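Local coordinates for protein ATP grasp ligase (Microcystis aeruginosa MRC, PDB 5IG9) that probably acts as an ATP-dependent ligase of the MvdD family, using ATP to close side-chain crosslinks in a microviridin precursor peptide, at residues A[163-168]-A[204-209]; A[216-221]-A[280-285]; A[211-216]-A[231-236]. All blocks are in the same frame, centred on the assembly; numbering follows the deposited sequence.

Contact 1: residues A[163-168]-A[204-209]; sequences IVTKML and MTFQEN
The phenyl ring of F206 carries T165 over one of its faces, with OG1 of T165 3.4 Å from F206 CE2, while CD1 of I163 and the carbonyl oxygen of V164 approach the ring obliquely. V151 and F154 of helix 148-157 also pack on F206. A second flat group, the carboxamide of Q207, lies on the other face of the sheet beside K166, whose CE is 3.6 Å from Q207 CD; NE2 of Q207 is hydrogen-bonded to OG1 of T142. Strands 163-166 and 204-208 run antiparallel, V164 pairing with Q207 through two backbone hydrogen bonds, as K166 does with T205; these four side chains share one face, T165 and F206 the other. The four-stranded sheet, with helix 148-157 packed on it, is consistent with an alpha+beta lobe of an ATP-grasp ligase. T165 has OG1 anti to its backbone N (chi1 -167°) and hydrogen-bonds T205 O at 3.3 Å, from well above that carbonyl plane. Threonine suits this place, its hydroxyl bonding to backbone while covering an aromatic face. SD of M167 lies 3.6 Å from CE of M204. T205 O also takes K166 N at 2.8 Å, and this oxygen probably helps fix the T165 hydroxyl over the ring.

Contact 2: residues A[216-221]-A[280-285]; sequences LRITIV and IDMIVT
L216, I218 and I220 fit against V284, M282 and I280 in three diagonal steps on one face of an antiparallel strand pair. CD1 of L216 projects to CG2 of V284 at 3.6 Å. One step on, CD1 of I218 lodges against the bend of the M282 chain, 3.6 Å from M282 SD. Next, CD1 of I220 lies 3.8 Å from CD1 of I280, the two chains crossing obliquely. Beneath these ends the directly paired residues touch at their roots: CB of L216 is 4.0 Å from CB of M282, and I218 and I280 meet in the same manner. I218 has CG1 anti to its carbonyl carbon (chi1 -53°), and the methyl beyond it reaches M282 rather than I280. Branched isoleucines give broad, stiff bumps, while the unbranched methionine can mould itself to one. Helix 260-273 lies over this face, bringing I262, L266 and M270 onto it.

On the other face R217 and D281 form a salt bridge, NH1 of R217 donating to D281 OD1 at 2.9 Å. The oxygen is met on its syn side, near the edge of a guanidinium turned 37° from the carboxylate. NH2 of R217 has a second acceptor in the carbonyl of E300, and W303 and L304 of helix 302-305 pack on the arginine. A methionine in place of R217 would probably leave D281 without this charged mate and the E300 carbonyl without this donor. Four backbone bonds, two in each of the pairs L216-M282 and I218-I280, hold the strands in register. A twisted antiparallel sheet with a helix on its apolar face is consistent with the C-terminal lobe of an ATP-grasp fold.

Contact 3: residues A[211-216]-A[231-236]; sequences PKALEL and NSQQLD
Q233 meets A213 because its CG stands anti to its own carbonyl carbon (chi1 -66°), which sets Q233 CG 3.5 Å from A213 O. Farther along, NE2 of Q233 lies 3.8 Å from CB of A213, whose small methyl leaves room for the carboxamide. No hydrogen bond passes between the two segments. N231 has CG anti to the backbone N (chi1 -172°), and its OD1 accepts Q233 N at 3.0 Å. This is an Asx turn, a natural use for asparagine where the chain bends, and residues 231-233 lie beside A213 and L214. The opposing residues A213 and L214 form a classic beta bulge, both facing V284 on strand 277-284. L214 turns its CD2 onto the backbone of the turn, 3.6 Å from N231 CA, and also packs on Y256 and V284. S232 lies against the ends of two charged chains: K212 NZ is 3.5 Å from S232 OG, and E215 OE1 touches S232 CB at 3.6 Å. K212 and E215 themselves form a long salt bridge, with NZ of K212 3.7 Å from OE2 of E215.

Overall arrangement
From the N terminus, contact 1 comes first: strand 163-166 pairs with strand 204-208, closing a loop of 35 residues within the four-stranded antiparallel sheet. The chain then passes directly to residues 211-216, which enter the five-stranded sheet. Contact 3 closes the short hairpin formed by strands 214-221 and 224-231, whereas contact 2 brings in strand 277-284 from beyond helix 260-273. Contacts 2 and 3 therefore cross along the sequence, share L216, and are joined by probable backbone hydrogen bonds between V284 and both A213 and L214. Contact 1 is in series with both, its centre about 19 Å from each of theirs.

Contact 1: residues A[163-168]-A[204-209]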
loop_
_atom_site.group_PDB
_atom_site.type_symbol
_atom_site.label_atom_id
_atom_site.label_comp_id
_atom_site.label_asym_id
_atom_site.label_seq_id
_atom_site.Cartn_x
_atom_site.Cartn_y
_atom_site.Cartn_z
ATOM N N ILE A 163 -0.496 -21.201 21.614
ATOM C CA ILE A 163 -0.622 -20.187 20.578
ATOM C C ILE A 163 0.756 -19.898 20.006
ATOM O O ILE A 163 1.787 -20.170 20.626
ATOM C CB ILE A 163 -1.268 -18.882 21.086
ATOM C CG1 ILE A 163 -0.343 -18.195 22.087
ATOM C CG2 ILE A 163 -2.637 -19.156 21.696
ATOM C CD1 ILE A 163 -0.685 -16.754 22.335
ATOM N N VAL A 164 0.763 -19.345 18.798
ATOM C CA VAL A 164 1.981 -18.861 18.177
ATOM C C VAL A 164 1.888 -17.344 18.061
ATOM O O VAL A 164 0.871 -16.730 18.384
ATOM C CB VAL A 164 2.236 -19.510 16.802
ATOM C CG1 VAL A 164 2.526 -20.996 16.961
ATOM C CG2 VAL A 164 1.047 -19.285 15.878
ATOM N N THR A 165 2.978 -16.739 17.605
ATOM C CA THR A 165 2.999 -15.323 17.281
ATOM C C THR A 165 3.710 -15.126 15.951
ATOM O O THR A 165 4.549 -15.938 15.546
ATOM C CB THR A 165 3.685 -14.486 18.369
ATOM O OG1 THR A 165 3.415 -13.099 18.140
ATOM C CG2 THR A 165 5.189 -14.705 18.351
ATOM N N LYS A 166 3.354 -14.043 15.267
ATOM C CA LYS A 166 3.960 -13.727 13.984
ATOM C C LYS A 166 3.783 -12.241 13.717
ATOM O O LYS A 166 2.954 -11.571 14.339
ATOM C CB LYS A 166 3.359 -14.561 12.851
ATOM C CG LYS A 166 1.881 -14.297 12.590
ATOM C CD LYS A 166 1.315 -15.323 11.612
ATOM C CE LYS A 166 -0.132 -15.026 11.244
ATOM N NZ LYS A 166 -0.280 -13.801 10.405
ATOM N N MET A 167 4.585 -11.737 12.787
ATOM C CA MET A 167 4.534 -10.344 12.375
ATOM C C MET A 167 3.745 -10.224 11.079
ATOM O O MET A 167 3.834 -11.089 10.203
ATOM C CB MET A 167 5.944 -9.781 12.191
ATOM C CG MET A 167 6.800 -9.821 13.451
ATOM S SD MET A 167 6.330 -8.585 14.679
ATOM C CE MET A 167 6.995 -7.094 13.941
ATOM N N LEU A 168 2.962 -9.152 10.967
ATOM C CA LEU A 168 2.240 -8.883 9.730
ATOM C C LEU A 168 3.147 -8.355 8.627
ATOM O O LEU A 168 2.768 -8.405 7.452
ATOM C CB LEU A 168 1.108 -7.884 9.981
ATOM C CG LEU A 168 -0.062 -8.337 10.856
ATOM C CD1 LEU A 168 -1.070 -7.208 11.012
ATOM C CD2 LEU A 168 -0.727 -9.573 10.274
ATOM N N MET A 204 1.999 -7.371 18.095
ATOM C CA MET A 204 2.228 -8.609 17.368
ATOM C C MET A 204 0.885 -9.250 17.072
ATOM O O MET A 204 -0.155 -8.838 17.592
ATOM C CB MET A 204 3.130 -9.574 18.142
ATOM C CG MET A 204 4.525 -9.045 18.392
ATOM S SD MET A 204 5.713 -10.348 18.748
ATOM C CE MET A 204 5.804 -11.157 17.155
ATOM N N THR A 205 0.913 -10.268 16.219
ATOM C CA THR A 205 -0.275 -11.025 15.854
ATOM C C THR A 205 -0.154 -12.425 16.440
ATOM O O THR A 205 0.807 -13.145 16.145
ATOM C CB THR A 205 -0.452 -11.082 14.335
ATOM O OG1 THR A 205 -0.636 -9.755 13.825
ATOM C CG2 THR A 205 -1.667 -11.919 13.975
ATOM N N PHE A 206 -1.119 -12.800 17.273
ATOM C CA PHE A 206 -1.148 -14.099 17.925
ATOM C C PHE A 206 -2.277 -14.942 17.349
ATOM O O PHE A 206 -3.340 -14.425 16.993
ATOM C CB PHE A 206 -1.323 -13.946 19.438
ATOM C CG PHE A 206 -0.294 -13.062 20.070
ATOM C CD1 PHE A 206 -0.500 -11.697 20.164
ATOM C CD2 PHE A 206 0.890 -13.591 20.553
ATOM C CE1 PHE A 206 0.446 -10.879 20.737
ATOM C CE2 PHE A 206 1.841 -12.776 21.126
ATOM C CZ PHE A 206 1.619 -11.418 21.219
ATOM N N GLN A 207 -2.035 -16.249 17.257
ATOM C CA GLN A 207 -2.975 -17.162 16.622
ATOM C C GLN A 207 -3.094 -18.461 17.403
ATOM O O GLN A 207 -2.116 -18.940 17.986
ATOM C CB GLN A 207 -2.557 -17.481 15.182
ATOM C CG GLN A 207 -3.000 -16.446 14.169
ATOM C CD GLN A 207 -2.850 -16.931 12.744
ATOM O OE1 GLN A 207 -2.016 -17.784 12.450
ATOM N NE2 GLN A 207 -3.667 -16.392 11.850
ATOM N N GLU A 208 -4.299 -19.030 17.390
ATOM C CA GLU A 208 -4.524 -20.361 17.938
ATOM C C GLU A 208 -3.667 -21.388 17.210
ATOM O O GLU A 208 -3.719 -21.500 15.982
ATOM C CB GLU A 208 -6.007 -20.719 17.814
ATOM C CG GLU A 208 -6.345 -22.190 18.018
ATOM C CD GLU A 208 -7.814 -22.482 17.754
ATOM O OE1 GLU A 208 -8.489 -21.621 17.150
ATOM O OE2 GLU A 208 -8.298 -23.565 18.155
ATOM N N ASN A 209 -2.867 -22.129 17.969
ATOM C CA ASN A 209 -2.026 -23.182 17.404
ATOM C C ASN A 209 -2.888 -24.422 17.215
ATOM O O ASN A 209 -3.208 -25.120 18.178
ATOM C CB ASN A 209 -0.836 -23.463 18.314
ATOM C CG ASN A 209 0.186 -24.379 17.674
ATOM O OD1 ASN A 209 -0.061 -24.977 16.627
ATOM N ND2 ASN A 209 1.345 -24.500 18.309
#

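Contact 2: residues A[216-221]-A[280-285]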
loop_
_atom_site.group_PDB
_atom_site.type_symbol
_atom_site.label_atom_id
_atom_site.label_comp_id
_atom_site.label_asym_id
_atom_site.label_seq_id
_atom_site.Cartn_x
_atom_site.Cartn_y
_atom_site.Cartn_z
ATOM N N LEU A 216 -1.476 -27.735 3.398
ATOM C CA LEU A 216 -1.886 -27.575 2.008
ATOM C C LEU A 216 -1.274 -26.306 1.431
ATOM O O LEU A 216 -1.306 -25.249 2.071
ATOM C CB LEU A 216 -3.411 -27.512 1.883
ATOM C CG LEU A 216 -4.233 -28.657 2.475
ATOM C CD1 LEU A 216 -5.705 -28.476 2.154
ATOM C CD2 LEU A 216 -3.734 -29.992 1.966
ATOM N N ARG A 217 -0.724 -26.413 0.223
ATOM C CA ARG A 217 -0.261 -25.268 -0.555
ATOM C C ARG A 217 -1.088 -25.213 -1.828
ATOM O O ARG A 217 -0.940 -26.065 -2.705
ATOM C CB ARG A 217 1.229 -25.373 -0.869
ATOM C CG ARG A 217 1.783 -24.184 -1.639
ATOM C CD ARG A 217 1.801 -22.918 -0.790
ATOM N NE ARG A 217 2.479 -21.815 -1.468
ATOM C CZ ARG A 217 2.816 -20.672 -0.880
ATOM N NH1 ARG A 217 2.540 -20.478 0.403
ATOM N NH2 ARG A 217 3.433 -19.723 -1.572
ATOM N N ILE A 218 -1.947 -24.209 -1.928
ATOM C CA ILE A 218 -2.932 -24.106 -2.998
ATOM C C ILE A 218 -2.589 -22.901 -3.858
ATOM O O ILE A 218 -2.611 -21.762 -3.380
ATOM C CB ILE A 218 -4.354 -23.999 -2.432
ATOM C CG1 ILE A 218 -4.607 -25.159 -1.470
ATOM C CG2 ILE A 218 -5.377 -23.972 -3.554
ATOM C CD1 ILE A 218 -5.839 -24.995 -0.635
ATOM N N THR A 219 -2.277 -23.151 -5.124
ATOM C CA THR A 219 -1.952 -22.108 -6.087
ATOM C C THR A 219 -3.068 -22.040 -7.120
ATOM O O THR A 219 -3.377 -23.043 -7.771
ATOM C CB THR A 219 -0.609 -22.381 -6.762
ATOM O OG1 THR A 219 0.390 -22.601 -5.764
ATOM C CG2 THR A 219 -0.203 -21.200 -7.613
ATOM N N ILE A 220 -3.673 -20.866 -7.262
ATOM C CA ILE A 220 -4.806 -20.663 -8.155
ATOM C C ILE A 220 -4.384 -19.709 -9.260
ATOM O O ILE A 220 -3.843 -18.633 -8.980
ATOM C CB ILE A 220 -6.029 -20.115 -7.400
ATOM C CG1 ILE A 220 -6.503 -21.134 -6.358
ATOM C CG2 ILE A 220 -7.143 -19.768 -8.375
ATOM C CD1 ILE A 220 -7.623 -20.633 -5.481
ATOM N N VAL A 221 -4.631 -20.103 -10.508
ATOM C CA VAL A 221 -4.374 -19.261 -11.672
ATOM C C VAL A 221 -5.682 -19.152 -12.446
ATOM O O VAL A 221 -6.080 -20.100 -13.139
ATOM C CB VAL A 221 -3.261 -19.821 -12.567
ATOM C CG1 VAL A 221 -2.902 -18.818 -13.645
ATOM C CG2 VAL A 221 -2.041 -20.191 -11.738
ATOM N N ILE A 280 -2.380 -19.859 -1.504
ATOM C CA ILE A 280 -3.223 -20.019 -0.327
ATOM C C ILE A 280 -2.635 -21.102 0.562
ATOM O O ILE A 280 -2.218 -22.160 0.078
ATOM C CB ILE A 280 -4.673 -20.360 -0.715
ATOM C CG1 ILE A 280 -5.233 -19.286 -1.645
ATOM C CG2 ILE A 280 -5.541 -20.521 0.530
ATOM C CD1 ILE A 280 -6.674 -19.504 -2.020
ATOM N N ASP A 281 -2.610 -20.834 1.861
ATOM C CA ASP A 281 -2.127 -21.772 2.861
ATOM C C ASP A 281 -3.311 -22.290 3.665
ATOM O O ASP A 281 -4.105 -21.500 4.188
ATOM C CB ASP A 281 -1.106 -21.108 3.788
ATOM C CG ASP A 281 0.218 -20.852 3.102
ATOM O OD1 ASP A 281 0.519 -21.575 2.135
ATOM O OD2 ASP A 281 0.959 -19.943 3.533
ATOM N N MET A 282 -3.437 -23.613 3.747
ATOM C CA MET A 282 -4.439 -24.240 4.597
ATOM C C MET A 282 -3.790 -25.383 5.362
ATOM O O MET A 282 -2.676 -25.816 5.057
ATOM C CB MET A 282 -5.640 -24.749 3.792
ATOM C CG MET A 282 -6.365 -23.689 2.981
ATOM S SD MET A 282 -7.870 -24.317 2.212
ATOM C CE MET A 282 -8.957 -24.445 3.629
ATOM N N ILE A 283 -4.500 -25.862 6.381
ATOM C CA ILE A 283 -4.101 -27.045 7.129
ATOM C C ILE A 283 -5.317 -27.945 7.296
ATOM O O ILE A 283 -6.463 -27.482 7.298
ATOM C CB ILE A 283 -3.497 -26.709 8.511
ATOM C CG1 ILE A 283 -4.496 -25.919 9.352
ATOM C CG2 ILE A 283 -2.190 -25.948 8.360
ATOM C CD1 ILE A 283 -4.030 -25.656 10.756
ATOM N N VAL A 284 -5.058 -29.242 7.438
ATOM C CA VAL A 284 -6.097 -30.243 7.635
ATOM C C VAL A 284 -5.829 -30.956 8.950
ATOM O O VAL A 284 -4.738 -31.500 9.158
ATOM C CB VAL A 284 -6.156 -31.253 6.476
ATOM C CG1 VAL A 284 -7.402 -32.119 6.595
ATOM C CG2 VAL A 284 -6.120 -30.536 5.136
ATOM N N THR A 285 -6.821 -30.957 9.826
ATOM C CA THR A 285 -6.720 -31.658 11.090
ATOM C C THR A 285 -6.769 -33.165 10.864
ATOM O O THR A 285 -7.123 -33.634 9.780
ATOM C CB THR A 285 -7.847 -31.220 12.022
ATOM O OG1 THR A 285 -9.112 -31.587 11.458
ATOM C CG2 THR A 285 -7.805 -29.715 12.237
#

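Contact 3: residues A[211-216]-A[231-236]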
loop_
_atom_site.group_PDB
_atom_site.type_symbol
_atom_site.label_atom_id
_atom_site.label_comp_id
_atom_site.label_asym_id
_atom_site.label_seq_id
_atom_site.Cartn_x
_atom_site.Cartn_y
_atom_site.Cartn_z
ATOM N N PRO A 211 -3.404 -28.139 15.975
ATOM C CA PRO A 211 -2.666 -29.341 15.566
ATOM C C PRO A 211 -3.169 -29.848 14.225
ATOM O O PRO A 211 -4.373 -30.005 14.011
ATOM C CB PRO A 211 -2.953 -30.337 16.697
ATOM C CG PRO A 211 -3.382 -29.488 17.856
ATOM C CD PRO A 211 -4.122 -28.342 17.243
ATOM N N LYS A 212 -2.235 -30.100 13.320
ATOM C CA LYS A 212 -2.561 -30.386 11.935
ATOM C C LYS A 212 -1.969 -31.724 11.524
ATOM O O LYS A 212 -0.904 -32.128 12.002
ATOM C CB LYS A 212 -2.043 -29.275 11.013
ATOM C CG LYS A 212 -0.573 -28.947 11.221
ATOM C CD LYS A 212 -0.313 -27.463 11.068
ATOM C CE LYS A 212 1.045 -27.078 11.635
ATOM N NZ LYS A 212 2.167 -27.693 10.871
ATOM N N ALA A 213 -2.686 -32.411 10.640
ATOM C CA ALA A 213 -2.185 -33.628 10.022
ATOM C C ALA A 213 -1.495 -33.331 8.701
ATOM O O ALA A 213 -0.474 -33.948 8.380
ATOM C CB ALA A 213 -3.329 -34.618 9.802
ATOM N N LEU A 214 -2.028 -32.382 7.938
ATOM C CA LEU A 214 -1.486 -32.027 6.638
ATOM C C LEU A 214 -1.386 -30.515 6.502
ATOM O O LEU A 214 -2.168 -29.763 7.092
ATOM C CB LEU A 214 -2.350 -32.586 5.500
ATOM C CG LEU A 214 -2.421 -34.104 5.328
ATOM C CD1 LEU A 214 -3.368 -34.459 4.197
ATOM C CD2 LEU A 214 -1.045 -34.693 5.071
ATOM N N GLU A 215 -0.404 -30.082 5.719
ATOM C CA GLU A 215 -0.277 -28.703 5.273
ATOM C C GLU A 215 -0.585 -28.645 3.785
ATOM O O GLU A 215 -0.027 -29.424 3.003
ATOM C CB GLU A 215 1.128 -28.158 5.547
ATOM C CG GLU A 215 1.438 -27.925 7.015
ATOM C CD GLU A 215 2.750 -27.196 7.227
ATOM O OE1 GLU A 215 3.819 -27.811 7.025
ATOM O OE2 GLU A 215 2.708 -26.001 7.587
ATOM N N LEU A 216 -1.476 -27.735 3.398
ATOM C CA LEU A 216 -1.886 -27.575 2.008
ATOM C C LEU A 216 -1.274 -26.306 1.431
ATOM O O LEU A 216 -1.306 -25.249 2.071
ATOM C CB LEU A 216 -3.411 -27.512 1.883
ATOM C CG LEU A 216 -4.233 -28.657 2.475
ATOM C CD1 LEU A 216 -5.705 -28.476 2.154
ATOM C CD2 LEU A 216 -3.734 -29.992 1.966
ATOM N N ASN A 231 2.668 -34.214 4.718
ATOM C CA ASN A 231 2.458 -34.688 6.081
ATOM C C ASN A 231 3.536 -34.090 6.972
ATOM O O ASN A 231 4.706 -34.480 6.895
ATOM C CB ASN A 231 2.484 -36.211 6.121
ATOM C CG ASN A 231 2.091 -36.767 7.475
ATOM O OD1 ASN A 231 2.631 -36.372 8.509
ATOM N ND2 ASN A 231 1.141 -37.693 7.473
ATOM N N SER A 232 3.147 -33.146 7.820
ATOM C CA SER A 232 4.076 -32.498 8.730
ATOM C C SER A 232 4.029 -33.080 10.133
ATOM O O SER A 232 4.722 -32.573 11.023
ATOM C CB SER A 232 3.783 -30.999 8.791
ATOM O OG SER A 232 2.437 -30.772 9.160
ATOM N N GLN A 233 3.234 -34.126 10.349
ATOM C CA GLN A 233 3.083 -34.704 11.678
ATOM C C GLN A 233 4.414 -35.231 12.189
ATOM O O GLN A 233 5.008 -36.133 11.589
ATOM C CB GLN A 233 2.052 -35.825 11.655
ATOM C CG GLN A 233 0.631 -35.377 11.365
ATOM C CD GLN A 233 -0.363 -36.511 11.503
ATOM O OE1 GLN A 233 -0.858 -36.788 12.597
ATOM N NE2 GLN A 233 -0.650 -37.183 10.394
ATOM N N GLN A 234 4.894 -34.641 13.287
ATOM C CA GLN A 234 6.067 -35.189 13.959
ATOM C C GLN A 234 5.751 -36.550 14.568
ATOM O O GLN A 234 6.602 -37.448 14.573
ATOM C CB GLN A 234 6.561 -34.210 15.022
ATOM C CG GLN A 234 7.896 -34.581 15.644
ATOM C CD GLN A 234 8.391 -33.545 16.638
ATOM O OE1 GLN A 234 8.100 -32.354 16.514
ATOM N NE2 GLN A 234 9.140 -33.999 17.637
ATOM N N LEU A 235 4.532 -36.721 15.073
ATOM C CA LEU A 235 4.028 -38.009 15.544
ATOM C C LEU A 235 2.792 -38.348 14.716
ATOM O O LEU A 235 1.711 -37.799 14.952
ATOM C CB LEU A 235 3.708 -37.965 17.036
ATOM C CG LEU A 235 2.906 -39.142 17.598
ATOM C CD1 LEU A 235 3.639 -40.459 17.374
ATOM C CD2 LEU A 235 2.613 -38.931 19.071
ATOM N N ASP A 236 2.952 -39.240 13.742
ATOM C CA ASP A 236 1.850 -39.662 12.885
ATOM C C ASP A 236 1.168 -40.871 13.517
ATOM O O ASP A 236 1.794 -41.922 13.696
ATOM C CB ASP A 236 2.351 -39.989 11.479
ATOM C CG ASP A 236 1.220 -40.181 10.479
ATOM O OD1 ASP A 236 0.045 -40.242 10.901
ATOM O OD2 ASP A 236 1.511 -40.280 9.268
#